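Local coordinates for protein prolyl oligopeptidase (Galerina marginata, PDB 5N4B) that cleaves after proline to remove the leader of an amanitin precursor, releases the trimmed peptide, and macrocyclises it in a separate step, at residues 427-432 / 446-451; 400-405 / 419-424; 109-114 / 124-129; 77-82 / 509-514. The protein carries 1 engineered substitution. All coordinates share one frame; numbering follows the deposited sequence.

Interaction 1. Residues 427-432 / 446-451; sequences PGTIAR and LRTTKV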
loop_
_atom_site.group_PDB
_atom_site.type_symbol
_atom_site.label_atom_id
_atom_site.label_comp_id
_atom_site.label_asym_id
_atom_site.label_seq_id
_atom_site.Cartn_x
_atom_site.Cartn_y
_atom_site.Cartn_z
ATOM N N PRO A 427 -6.824 -0.467 -17.876
ATOM C CA PRO A 427 -6.907 -1.589 -16.937
ATOM C C PRO A 427 -5.597 -2.267 -16.570
ATOM O O PRO A 427 -5.469 -2.779 -15.464
ATOM C CB PRO A 427 -7.840 -2.575 -17.660
ATOM C CG PRO A 427 -8.415 -1.891 -18.798
ATOM C CD PRO A 427 -7.738 -0.585 -19.034
ATOM N N GLY A 428 -4.635 -2.317 -17.483
ATOM C CA GLY A 428 -3.357 -2.941 -17.224
ATOM C C GLY A 428 -2.706 -3.369 -18.496
ATOM O O GLY A 428 -3.066 -4.381 -19.101
ATOM N N THR A 429 -1.723 -2.605 -18.926
ATOM C CA THR A 429 -0.973 -2.875 -20.129
ATOM C C THR A 429 0.439 -3.275 -19.729
ATOM O O THR A 429 1.057 -2.656 -18.843
ATOM C CB THR A 429 -0.941 -1.644 -20.992
ATOM O OG1 THR A 429 -2.293 -1.391 -21.415
ATOM C CG2 THR A 429 -0.037 -1.823 -22.225
ATOM N N ILE A 430 0.975 -4.310 -20.372
ATOM C CA ILE A 430 2.353 -4.735 -20.157
ATOM C C ILE A 430 3.089 -4.466 -21.453
ATOM O O ILE A 430 2.750 -5.041 -22.494
ATOM C CB ILE A 430 2.447 -6.220 -19.764
ATOM C CG1 ILE A 430 1.626 -6.516 -18.488
ATOM C CG2 ILE A 430 3.906 -6.614 -19.611
ATOM C CD1 ILE A 430 1.200 -7.890 -18.300
ATOM N N ALA A 431 4.068 -3.554 -21.402
ATOM C CA ALA A 431 4.900 -3.218 -22.547
ATOM C C ALA A 431 6.265 -3.849 -22.379
ATOM O O ALA A 431 6.721 -4.108 -21.266
ATOM C CB ALA A 431 5.057 -1.711 -22.676
ATOM N N ARG A 432 6.901 -4.134 -23.524
ATOM C CA ARG A 432 8.204 -4.785 -23.582
ATOM C C ARG A 432 9.152 -3.925 -24.391
ATOM O O ARG A 432 8.798 -3.460 -25.473
ATOM C CB ARG A 432 8.101 -6.166 -24.215
ATOM C CG ARG A 432 9.419 -6.942 -24.280
ATOM C CD ARG A 432 9.219 -8.431 -24.671
ATOM N NE ARG A 432 8.669 -8.495 -26.010
ATOM C CZ ARG A 432 9.349 -8.826 -27.107
ATOM N NH1 ARG A 432 10.620 -9.222 -27.064
ATOM N NH2 ARG A 432 8.711 -8.789 -28.266
ATOM N N LEU A 446 3.075 -6.226 -25.007
ATOM C CA LEU A 446 3.009 -7.662 -24.785
ATOM C C LEU A 446 1.584 -8.124 -24.545
ATOM O O LEU A 446 1.137 -9.094 -25.138
ATOM C CB LEU A 446 3.873 -8.034 -23.585
ATOM C CG LEU A 446 3.935 -9.535 -23.307
ATOM C CD1 LEU A 446 4.934 -10.275 -24.266
ATOM C CD2 LEU A 446 4.306 -9.839 -21.851
ATOM N N ARG A 447 0.868 -7.459 -23.639
ATOM C CA ARG A 447 -0.488 -7.840 -23.289
ATOM C C ARG A 447 -1.244 -6.598 -22.867
ATOM O O ARG A 447 -0.666 -5.680 -22.282
ATOM C CB ARG A 447 -0.558 -8.783 -22.060
ATOM C CG ARG A 447 0.303 -9.991 -22.158
ATOM C CD ARG A 447 0.007 -10.992 -21.023
ATOM N NE ARG A 447 -1.263 -11.641 -21.233
ATOM C CZ ARG A 447 -1.659 -12.724 -20.591
ATOM N NH1 ARG A 447 -0.915 -13.264 -19.659
ATOM N NH2 ARG A 447 -2.800 -13.302 -20.922
ATOM N N THR A 448 -2.549 -6.596 -23.163
ATOM C CA THR A 448 -3.487 -5.605 -22.679
ATOM C C THR A 448 -4.610 -6.320 -21.928
ATOM O O THR A 448 -5.162 -7.288 -22.443
ATOM C CB THR A 448 -4.039 -4.861 -23.874
ATOM O OG1 THR A 448 -2.950 -4.346 -24.663
ATOM C CG2 THR A 448 -4.956 -3.768 -23.417
ATOM N N THR A 449 -4.956 -5.836 -20.748
ATOM C CA THR A 449 -6.027 -6.421 -19.953
ATOM C C THR A 449 -7.360 -6.041 -20.578
ATOM O O THR A 449 -7.611 -4.865 -20.844
ATOM C CB THR A 449 -5.919 -5.909 -18.513
ATOM O OG1 THR A 449 -4.636 -6.234 -17.973
ATOM C CG2 THR A 449 -6.935 -6.574 -17.604
ATOM N N LYS A 450 -8.209 -7.041 -20.806
ATOM C CA LYS A 450 -9.544 -6.864 -21.377
ATOM C C LYS A 450 -10.561 -7.033 -20.268
ATOM O O LYS A 450 -10.606 -8.078 -19.617
ATOM C CB LYS A 450 -9.827 -7.906 -22.463
ATOM C CG LYS A 450 -8.828 -7.975 -23.591
ATOM C CD LYS A 450 -8.555 -6.610 -24.189
ATOM C CE LYS A 450 -7.593 -6.734 -25.380
ATOM N NZ LYS A 450 -6.364 -7.580 -25.069
ATOM N N VAL A 451 -11.388 -6.026 -20.055
ATOM C CA VAL A 451 -12.306 -6.037 -18.911
ATOM C C VAL A 451 -13.662 -6.616 -19.306
ATOM O O VAL A 451 -13.816 -7.127 -20.424
ATOM C CB VAL A 451 -12.363 -4.675 -18.232
ATOM C CG1 VAL A 451 -10.950 -4.283 -17.780
ATOM C CG2 VAL A 451 -13.000 -3.620 -19.154
#
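The carbonyl oxygen Gly-428 O is gripped by two donors from one residue: Thr-449 N at 2.9 Å and Thr-449 OG1 at 2.7 Å. This is the outer hairpin of a four-stranded beta-propeller blade, with antiparallel strands 426-434 and 443-448. The hydroxyl sits in the carbonyl plane on a lone pair, while the amide comes in from above that plane. Thr-449 can do both because OG1 lies anti to its own carbonyl carbon, beside the backbone N (chi1 -58°). Thr-429 and Thr-448 form a non-hydrogen-bonded pair on one face, their side chains lying side by side. Ile-430 and Arg-447 follow as a hydrogen-bonded pair, and Ile-430 N meets Arg-447 O at 2.9 Å in a bond that is almost straight, 177°. On the other side of the same pair, Ile-430 O accepts from both Leu-446 N at 2.8 Å and Arg-447 N at 3.3 Å, so two residues face one: a classic beta bulge. There Ile-430 CG2 packs alongside Leu-446 CD2. The Arg-447 chain leads away from the hairpin to form a salt bridge with Asp-125 and a cation-pi contact with Phe-85, both in the first blade of the propeller. Beyond the ladder, the Pro-427 ring crosses Val-451 at about a right angle, with Pro-427 CB 3.6 Å from Val-451 CG1.

Interaction 2. Residues 400-405 / 419-424; sequences PDFVGA and LTLSGF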
loop_
_atom_site.group_PDB
_atom_site.type_symbol
_atom_site.label_atom_id
_atom_site.label_comp_id
_atom_site.label_asym_id
_atom_site.label_seq_id
_atom_site.Cartn_x
_atom_site.Cartn_y
_atom_site.Cartn_z
ATOM N N PRO A 400 5.066 7.625 -24.780
ATOM C CA PRO A 400 4.872 9.041 -24.515
ATOM C C PRO A 400 3.439 9.506 -24.400
ATOM O O PRO A 400 3.226 10.592 -23.851
ATOM C CB PRO A 400 5.557 9.713 -25.720
ATOM C CG PRO A 400 5.490 8.694 -26.750
ATOM C CD PRO A 400 5.683 7.396 -26.087
ATOM N N ASP A 401 2.467 8.750 -24.889
ATOM C CA ASP A 401 1.060 9.148 -24.795
ATOM C C ASP A 401 0.338 8.522 -23.614
ATOM O O ASP A 401 -0.854 8.785 -23.415
ATOM C CB ASP A 401 0.313 8.752 -26.078
ATOM C CG ASP A 401 0.899 9.377 -27.311
ATOM O OD1 ASP A 401 1.134 10.608 -27.311
ATOM O OD2 ASP A 401 1.112 8.612 -28.273
ATOM N N PHE A 402 1.023 7.698 -22.829
ATOM C CA PHE A 402 0.413 7.045 -21.690
ATOM C C PHE A 402 0.167 8.062 -20.584
ATOM O O PHE A 402 1.030 8.870 -20.253
ATOM C CB PHE A 402 1.353 5.940 -21.164
ATOM C CG PHE A 402 0.948 5.417 -19.828
ATOM C CD1 PHE A 402 -0.240 4.733 -19.690
ATOM C CD2 PHE A 402 1.676 5.699 -18.719
ATOM C CE1 PHE A 402 -0.646 4.301 -18.466
ATOM C CE2 PHE A 402 1.272 5.253 -17.499
ATOM C CZ PHE A 402 0.104 4.539 -17.379
ATOM N N VAL A 403 -1.005 7.987 -19.969
ATOM C CA VAL A 403 -1.396 8.827 -18.840
ATOM C C VAL A 403 -1.803 7.941 -17.675
ATOM O O VAL A 403 -2.863 7.298 -17.692
ATOM C CB VAL A 403 -2.521 9.798 -19.207
ATOM C CG1 VAL A 403 -2.880 10.686 -18.016
ATOM C CG2 VAL A 403 -2.130 10.664 -20.370
ATOM N N GLY A 404 -0.981 7.889 -16.647
ATOM C CA GLY A 404 -1.295 7.073 -15.504
ATOM C C GLY A 404 -0.076 6.808 -14.652
ATOM O O GLY A 404 0.817 7.659 -14.532
ATOM N N ALA A 405 -0.040 5.624 -14.069
ATOM C CA ALA A 405 1.034 5.170 -13.200
ATOM C C ALA A 405 1.785 4.036 -13.879
ATOM O O ALA A 405 1.177 3.168 -14.534
ATOM C CB ALA A 405 0.493 4.678 -11.849
ATOM N N LEU A 419 7.393 -2.759 -18.762
ATOM C CA LEU A 419 6.668 -1.708 -18.054
ATOM C C LEU A 419 5.258 -2.193 -17.781
ATOM O O LEU A 419 4.596 -2.746 -18.682
ATOM C CB LEU A 419 6.590 -0.412 -18.845
ATOM C CG LEU A 419 7.889 0.163 -19.349
ATOM C CD1 LEU A 419 7.585 1.358 -20.294
ATOM C CD2 LEU A 419 8.772 0.563 -18.239
ATOM N N THR A 420 4.793 -1.985 -16.558
ATOM C CA THR A 420 3.389 -2.212 -16.228
ATOM C C THR A 420 2.714 -0.851 -16.083
ATOM O O THR A 420 3.191 0.018 -15.339
ATOM C CB THR A 420 3.199 -3.092 -15.011
ATOM O OG1 THR A 420 3.827 -2.527 -13.890
ATOM C CG2 THR A 420 3.871 -4.433 -15.243
ATOM N N LEU A 421 1.643 -0.654 -16.837
ATOM C CA LEU A 421 0.992 0.639 -17.050
ATOM C C LEU A 421 -0.474 0.503 -16.667
ATOM O O LEU A 421 -1.165 -0.408 -17.151
ATOM C CB LEU A 421 1.098 1.061 -18.536
ATOM C CG LEU A 421 2.524 1.041 -19.086
ATOM C CD1 LEU A 421 2.450 1.301 -20.566
ATOM C CD2 LEU A 421 3.416 2.045 -18.385
ATOM N N SER A 422 -0.962 1.405 -15.836
ATOM C CA SER A 422 -2.394 1.426 -15.527
ATOM C C SER A 422 -2.808 2.829 -15.133
ATOM O O SER A 422 -1.978 3.689 -14.872
ATOM C CB SER A 422 -2.775 0.433 -14.442
ATOM O OG SER A 422 -2.347 0.875 -13.160
ATOM N N GLY A 423 -4.111 3.063 -15.099
ATOM C CA GLY A 423 -4.623 4.356 -14.724
ATOM C C GLY A 423 -6.128 4.306 -14.677
ATOM O O GLY A 423 -6.725 3.237 -14.737
ATOM N N PHE A 424 -6.746 5.465 -14.505
ATOM C CA PHE A 424 -8.168 5.475 -14.222
ATOM C C PHE A 424 -8.991 4.801 -15.297
ATOM O O PHE A 424 -10.026 4.185 -14.966
ATOM C CB PHE A 424 -8.666 6.909 -13.985
ATOM C CG PHE A 424 -8.076 7.560 -12.765
ATOM C CD1 PHE A 424 -8.314 7.081 -11.515
ATOM C CD2 PHE A 424 -7.289 8.692 -12.903
ATOM C CE1 PHE A 424 -7.785 7.646 -10.399
ATOM C CE2 PHE A 424 -6.766 9.298 -11.795
ATOM C CZ PHE A 424 -6.995 8.797 -10.541
HETATM O O HOH W 1 -4.906 7.782 -15.427
HETATM O O HOH W 2 0.478 0.902 -12.848
#
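A propeller blade begins here: the loop that arrives from strand 394-398 turns into strand 405-409 and picks up its neighbour, strand 416-423. The pairing starts with a single antiparallel hydrogen-bonded bridge between Ala-405 and Ser-422. Ala-405 N gives its hydrogen to Ser-422 O at 2.9 Å, nearly along the C=O axis, and Ser-422 N answers to Ala-405 O at 3.1 Å. Just before the bridge the chains run tight. Gly-404 CA lies 4.4 Å from Gly-423 CA. Gly-404 has a backbone shape (phi 162°, psi -146°) that suits glycine, and its CA comes 3.5 Å from Ser-422 O in a CA-H...O contact. The side-chain part of the contact is Phe-402. With CG anti to the backbone N (chi1 168°), its ring swings back across the strand, and Leu-421 CB sits over one face, 4.0 Å from the ring centroid, as a CH-pi contact. Gly-404 N lies over the opposite face toward the rim, so the ring is held between its own loop and the strand. Ser-422 O meets the ring edge, 3.4 Å from Phe-402 CZ. Two waters add to the pairing: one, beyond the glycines, donates to Val-403 O and accepts from Phe-424 N; the other joins Ala-405 O and Ser-422 OG of the bridged pair itself. Nearby, Thr-420 OG1 hydrogen-bonds a polar side chain of the bound peptide. Strands 405-409 and 416-423 are the first two of four antiparallel strands, 426-434 and 443-448 being the others, the up-and-down meander of a beta-propeller blade.

Interaction 3. Residues 109-114 / 124-129; sequences VLYRSK and GDDNVG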
loop_
_atom_site.group_PDB
_atom_site.type_symbol
_atom_site.label_atom_id
_atom_site.label_comp_id
_atom_site.label_asym_id
_atom_site.label_seq_id
_atom_site.Cartn_x
_atom_site.Cartn_y
_atom_site.Cartn_z
ATOM N N VAL A 109 -2.464 -17.196 -9.435
ATOM C CA VAL A 109 -1.693 -18.429 -9.559
ATOM C C VAL A 109 -0.454 -18.183 -10.408
ATOM O O VAL A 109 -0.529 -17.550 -11.459
ATOM C CB VAL A 109 -2.553 -19.538 -10.185
ATOM C CG1 VAL A 109 -1.777 -20.805 -10.364
ATOM C CG2 VAL A 109 -3.782 -19.757 -9.277
ATOM N N LEU A 110 0.683 -18.695 -9.947
ATOM C CA LEU A 110 1.945 -18.534 -10.647
ATOM C C LEU A 110 2.077 -19.632 -11.697
ATOM O O LEU A 110 2.156 -20.826 -11.371
ATOM C CB LEU A 110 3.106 -18.560 -9.659
ATOM C CG LEU A 110 4.505 -18.193 -10.098
ATOM C CD1 LEU A 110 4.508 -16.844 -10.860
ATOM C CD2 LEU A 110 5.448 -18.142 -8.893
ATOM N N TYR A 111 2.181 -19.225 -12.942
ATOM C CA TYR A 111 2.325 -20.078 -14.115
ATOM C C TYR A 111 3.754 -20.074 -14.624
ATOM O O TYR A 111 4.481 -19.094 -14.455
ATOM C CB TYR A 111 1.417 -19.562 -15.249
ATOM C CG TYR A 111 0.013 -20.154 -15.229
ATOM C CD1 TYR A 111 -0.828 -19.967 -14.170
ATOM C CD2 TYR A 111 -0.440 -20.914 -16.249
ATOM C CE1 TYR A 111 -2.104 -20.546 -14.120
ATOM C CE2 TYR A 111 -1.719 -21.471 -16.222
ATOM C CZ TYR A 111 -2.521 -21.287 -15.134
ATOM O OH TYR A 111 -3.774 -21.888 -15.107
ATOM N N ARG A 112 4.065 -21.157 -15.232
ATOM C CA ARG A 112 5.433 -21.332 -16.000
ATOM C C ARG A 112 5.235 -21.759 -17.444
ATOM O O ARG A 112 4.408 -22.577 -17.794
ATOM C CB ARG A 112 6.053 -22.594 -15.368
ATOM C CG ARG A 112 7.388 -23.072 -15.979
ATOM C CD ARG A 112 7.971 -24.328 -15.286
ATOM N NE ARG A 112 9.254 -24.747 -15.911
ATOM C CZ ARG A 112 9.377 -25.549 -16.988
ATOM N NH1 ARG A 112 10.581 -25.962 -17.407
ATOM N NH2 ARG A 112 8.305 -25.945 -17.642
ATOM N N SER A 113 5.952 -21.095 -18.299
ATOM C CA SER A 113 5.796 -21.368 -19.717
ATOM C C SER A 113 6.114 -22.826 -20.026
ATOM O O SER A 113 7.046 -23.405 -19.478
ATOM C CB SER A 113 6.676 -20.427 -20.563
ATOM O OG SER A 113 8.063 -20.575 -20.296
ATOM N N LYS A 114 5.316 -23.384 -20.926
ATOM C CA LYS A 114 5.566 -24.734 -21.414
ATOM C C LYS A 114 6.892 -24.810 -22.145
ATOM O O LYS A 114 7.623 -25.798 -22.011
ATOM C CB LYS A 114 4.430 -25.140 -22.366
ATOM C CG LYS A 114 3.061 -25.284 -21.677
ATOM C CD LYS A 114 1.989 -25.666 -22.672
ATOM C CE LYS A 114 0.614 -25.683 -22.084
ATOM N NZ LYS A 114 0.438 -26.880 -21.274
ATOM N N GLY A 124 -3.656 -17.653 -24.942
ATOM C CA GLY A 124 -4.293 -18.019 -23.692
ATOM C C GLY A 124 -3.322 -18.619 -22.689
ATOM O O GLY A 124 -2.506 -19.498 -22.998
ATOM N N ASP A 125 -3.425 -18.132 -21.449
ATOM C CA ASP A 125 -2.493 -18.510 -20.395
ATOM C C ASP A 125 -2.378 -20.029 -20.212
ATOM O O ASP A 125 -1.273 -20.551 -20.057
ATOM C CB ASP A 125 -2.914 -17.846 -19.098
ATOM C CG ASP A 125 -2.837 -16.350 -19.200
ATOM O OD1 ASP A 125 -3.711 -15.746 -19.880
ATOM O OD2 ASP A 125 -1.853 -15.767 -18.664
ATOM N N ASP A 126 -3.509 -20.747 -20.200
ATOM C CA ASP A 126 -3.484 -22.205 -20.041
ATOM C C ASP A 126 -2.991 -22.947 -21.264
ATOM O O ASP A 126 -2.654 -24.127 -21.166
ATOM C CB ASP A 126 -4.862 -22.727 -19.692
ATOM C CG ASP A 126 -5.166 -22.532 -18.263
ATOM O OD1 ASP A 126 -4.371 -23.021 -17.419
ATOM O OD2 ASP A 126 -6.186 -21.884 -17.977
ATOM N N ASN A 127 -2.971 -22.311 -22.400
ATOM C CA ASN A 127 -2.404 -22.925 -23.579
ATOM C C ASN A 127 -0.916 -22.711 -23.705
ATOM O O ASN A 127 -0.265 -23.466 -24.434
ATOM C CB ASN A 127 -3.094 -22.377 -24.813
ATOM C CG ASN A 127 -4.522 -22.900 -24.954
ATOM O OD1 ASN A 127 -4.787 -24.066 -24.691
ATOM N ND2 ASN A 127 -5.441 -22.022 -25.328
ATOM N N VAL A 128 -0.354 -21.691 -23.043
ATOM C CA VAL A 128 1.074 -21.415 -23.150
ATOM C C VAL A 128 1.834 -21.694 -21.855
ATOM O O VAL A 128 3.080 -21.636 -21.848
ATOM C CB VAL A 128 1.367 -19.978 -23.624
ATOM C CG1 VAL A 128 0.738 -19.667 -25.001
ATOM C CG2 VAL A 128 0.923 -18.961 -22.583
ATOM N N GLY A 129 1.129 -22.001 -20.764
ATOM C CA GLY A 129 1.750 -22.235 -19.472
ATOM C C GLY A 129 1.037 -23.300 -18.683
ATOM O O GLY A 129 -0.067 -23.737 -19.042
HETATM O O HOH W 3 -7.178 -21.481 -15.783
HETATM O O HOH W 4 -2.530 -26.945 -20.907
HETATM O O HOH W 5 -1.624 -25.694 -19.368
#
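Tyr-111 OH donates to Asp-126 OD1 at 2.6 Å, the shortest polar contact between strand 109-113 and the single helical turn 125-128. The turn leads straight into strand 129-133, so this is the connection between the third and fourth strands of the first propeller blade. OD1 lies at the ring edge, near its plane. The carboxylate is turned 61° from the ring, and the hydroxyl meets OD1 from above the carboxylate plane. Asp-126 CB points away from the strand, and it is the side chain's tip that turns back to reach the tyrosine. The second direct bond is backbone to backbone: Lys-114 N to Val-128 O, 3.0 Å and 172°. Beside it Ser-113 and Gly-129 make an antiparallel non-hydrogen-bonded pair. The space is tight there, with Gly-129 CA only 3.2 Å from Arg-112 O, and glycine brings no side chain into it.

Further out, the Lys-114 chain runs over the end of the turn, extended up to its last bend, and brings CE to 3.3 Å from Asn-127 O. The ammonium group reaches Asp-126 O through water and forms a salt bridge with Asp-130. Asp-130 and the nearby carbonyls would be expected to favour the charged form of Lys-114. The turn itself is held from behind through Asp-125, whose carboxylate finds its partners beyond the contact: Asp-125 OD2 accepts from the indole NE1 of Trp-98, on the neighbouring strand 96-101.

Interaction 4. Residues 77-82 / 509-514; sequences RASRNY and SPIILT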
loop_
_atom_site.group_PDB
_atom_site.type_symbol
_atom_site.label_atom_id
_atom_site.label_comp_id
_atom_site.label_asym_id
_atom_site.label_seq_id
_atom_site.Cartn_x
_atom_site.Cartn_y
_atom_site.Cartn_z
ATOM N N ARG A 77 -19.618 -7.562 -9.030
ATOM C CA ARG A 77 -19.031 -8.868 -9.306
ATOM C C ARG A 77 -18.755 -9.030 -10.786
ATOM O O ARG A 77 -17.675 -9.469 -11.175
ATOM C CB ARG A 77 -19.986 -9.951 -8.827
ATOM C CG ARG A 77 -19.382 -11.349 -8.777
ATOM C CD ARG A 77 -20.391 -12.434 -8.375
ATOM N NE ARG A 77 -21.090 -12.156 -7.084
ATOM C CZ ARG A 77 -22.329 -11.764 -6.957
ATOM N NH1 ARG A 77 -23.117 -11.572 -8.011
ATOM N NH2 ARG A 77 -22.825 -11.582 -5.740
ATOM N N ALA A 78 -19.709 -8.629 -11.632
ATOM C CA ALA A 78 -19.484 -8.733 -13.075
ATOM C C ALA A 78 -18.321 -7.860 -13.514
ATOM O O ALA A 78 -17.519 -8.258 -14.361
ATOM C CB ALA A 78 -20.763 -8.394 -13.826
ATOM N N SER A 79 -18.216 -6.668 -12.942
ATOM C CA SER A 79 -17.144 -5.757 -13.334
ATOM C C SER A 79 -15.768 -6.296 -12.982
ATOM O O SER A 79 -14.794 -5.925 -13.635
ATOM C CB SER A 79 -17.363 -4.367 -12.729
ATOM O OG SER A 79 -16.896 -4.260 -11.415
ATOM N N ARG A 80 -15.657 -7.145 -11.981
ATOM C CA ARG A 80 -14.391 -7.759 -11.565
ATOM C C ARG A 80 -14.104 -9.052 -12.317
ATOM O O ARG A 80 -12.995 -9.558 -12.247
ATOM C CB ARG A 80 -14.426 -8.042 -10.057
ATOM C CG ARG A 80 -14.429 -6.810 -9.195
ATOM C CD ARG A 80 -13.091 -6.353 -8.786
ATOM N NE ARG A 80 -12.357 -7.387 -8.042
ATOM C CZ ARG A 80 -11.721 -7.187 -6.896
ATOM N NH1 ARG A 80 -11.107 -8.206 -6.328
ATOM N NH2 ARG A 80 -11.674 -5.972 -6.348
ATOM N N ASN A 81 -15.072 -9.585 -13.049
ATOM C CA ASN A 81 -14.955 -10.937 -13.608
ATOM C C ASN A 81 -14.313 -10.889 -14.990
ATOM O O ASN A 81 -14.950 -11.091 -16.034
ATOM C CB ASN A 81 -16.329 -11.575 -13.657
ATOM C CG ASN A 81 -16.260 -13.063 -13.906
ATOM O OD1 ASN A 81 -15.213 -13.668 -13.784
ATOM N ND2 ASN A 81 -17.390 -13.652 -14.231
ATOM N N TYR A 82 -12.991 -10.644 -14.961
ATOM C CA TYR A 82 -12.183 -10.674 -16.181
ATOM C C TYR A 82 -10.795 -11.186 -15.814
ATOM O O TYR A 82 -10.324 -10.976 -14.692
ATOM C CB TYR A 82 -12.061 -9.294 -16.879
ATOM C CG TYR A 82 -11.478 -8.200 -16.034
ATOM C CD1 TYR A 82 -12.301 -7.373 -15.274
ATOM C CD2 TYR A 82 -10.112 -7.959 -16.006
ATOM C CE1 TYR A 82 -11.792 -6.361 -14.507
ATOM C CE2 TYR A 82 -9.600 -6.925 -15.206
ATOM C CZ TYR A 82 -10.432 -6.135 -14.486
ATOM O OH TYR A 82 -9.869 -5.114 -13.749
ATOM N N SER A 509 -9.960 0.843 -11.199
ATOM C CA SER A 509 -10.924 0.142 -10.366
ATOM C C SER A 509 -12.203 -0.084 -11.154
ATOM O O SER A 509 -12.943 0.885 -11.403
ATOM C CB SER A 509 -11.249 0.973 -9.142
ATOM O OG SER A 509 -12.364 0.349 -8.452
ATOM N N PRO A 510 -12.517 -1.312 -11.570
ATOM C CA PRO A 510 -13.768 -1.529 -12.301
ATOM C C PRO A 510 -14.974 -1.267 -11.439
ATOM O O PRO A 510 -15.997 -0.863 -11.982
ATOM C CB PRO A 510 -13.681 -3.001 -12.755
ATOM C CG PRO A 510 -12.728 -3.615 -11.734
ATOM C CD PRO A 510 -11.702 -2.529 -11.457
ATOM N N ILE A 511 -14.884 -1.460 -10.127
ATOM C CA ILE A 511 -16.031 -1.161 -9.278
ATOM C C ILE A 511 -16.314 0.336 -9.273
ATOM O O ILE A 511 -17.475 0.760 -9.364
ATOM C CB ILE A 511 -15.804 -1.738 -7.877
ATOM C CG1 ILE A 511 -15.936 -3.292 -7.958
ATOM C CG2 ILE A 511 -16.726 -1.084 -6.842
ATOM C CD1 ILE A 511 -15.870 -4.023 -6.639
ATOM N N ILE A 512 -15.282 1.168 -9.084
ATOM C CA ILE A 512 -15.512 2.605 -9.102
ATOM C C ILE A 512 -16.106 3.017 -10.436
ATOM O O ILE A 512 -17.093 3.765 -10.469
ATOM C CB ILE A 512 -14.244 3.390 -8.745
ATOM C CG1 ILE A 512 -13.917 3.112 -7.274
ATOM C CG2 ILE A 512 -14.468 4.874 -8.983
ATOM C CD1 ILE A 512 -12.572 3.634 -6.766
ATOM N N LEU A 513 -15.539 2.569 -11.559
ATOM C CA LEU A 513 -16.104 2.976 -12.847
ATOM C C LEU A 513 -17.552 2.530 -12.988
ATOM O O LEU A 513 -18.380 3.247 -13.537
ATOM C CB LEU A 513 -15.260 2.449 -14.019
ATOM C CG LEU A 513 -13.822 2.985 -14.052
ATOM C CD1 LEU A 513 -13.130 2.451 -15.283
ATOM C CD2 LEU A 513 -13.728 4.510 -13.997
ATOM N N THR A 514 -17.875 1.343 -12.507
ATOM C CA THR A 514 -19.257 0.876 -12.558
ATOM C C THR A 514 -20.163 1.800 -11.753
ATOM O O THR A 514 -21.251 2.156 -12.210
ATOM C CB THR A 514 -19.300 -0.550 -12.030
ATOM O OG1 THR A 514 -18.563 -1.397 -12.907
ATOM C CG2 THR A 514 -20.714 -1.069 -11.984
#
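Ser-79 puts OG in the crowded position between its backbone N and carbonyl carbon (chi1 83°), Tyr-82 does the same with its ring (chi1 58°), and Arg-80 bends at both chi2 (-92°) and chi3. These torsions bring the three side chains against Pro-510 and Ile-511, in the first turn of helix 510-519. The contact is packing rather than polar pairing. Pro-510 CB rests 3.3 Å from Ser-79 O, and Pro-510 CG meets the edge of the tyrosine ring, 3.8 Å from Tyr-82 OH. Ring and proline cross at about a right angle. On the flank, Arg-80 CG lies 4.0 Å from Ile-511 CG1, so the arginine's aliphatic part does the touching. Thr-514 OG1 comes to 3.2 Å from Ser-79 CB, but its hydrogen goes back to Pro-510 O within its own helix. The hydroxyl of Ser-79 likewise turns home, to Phe-76 O. Ser-509 OG caps helix 510-519 by accepting from Ile-512 N. This places the end of an N-terminal helix against the start of a helix of the alpha/beta-hydrolase domain, with helix 705-722 packing on both Arg-80 and Ile-511.

Along the chain interaction 4 encloses the rest: between its segments, 427 residues apart, come interactions 3, 2 and 1 in that order. Interactions 1 and 2, with centres 10 Å apart, share the last blade, where neighbouring strands 416-423 and 426-434 are joined through Thr-429 N and Leu-421 O. Interaction 3 belongs to the first blade, its centre about 16 Å from that of interaction 1, and the Arg-447 to Asp-125 salt bridge is one of the contacts spanning the junction between the first and last blades. Interaction 4 joins the end of helix 68-80 to helix 510-519 of the hydrolase domain, and Tyr-82 packs on Thr-449 and Val-451, bringing the propeller's exit into the domain interface.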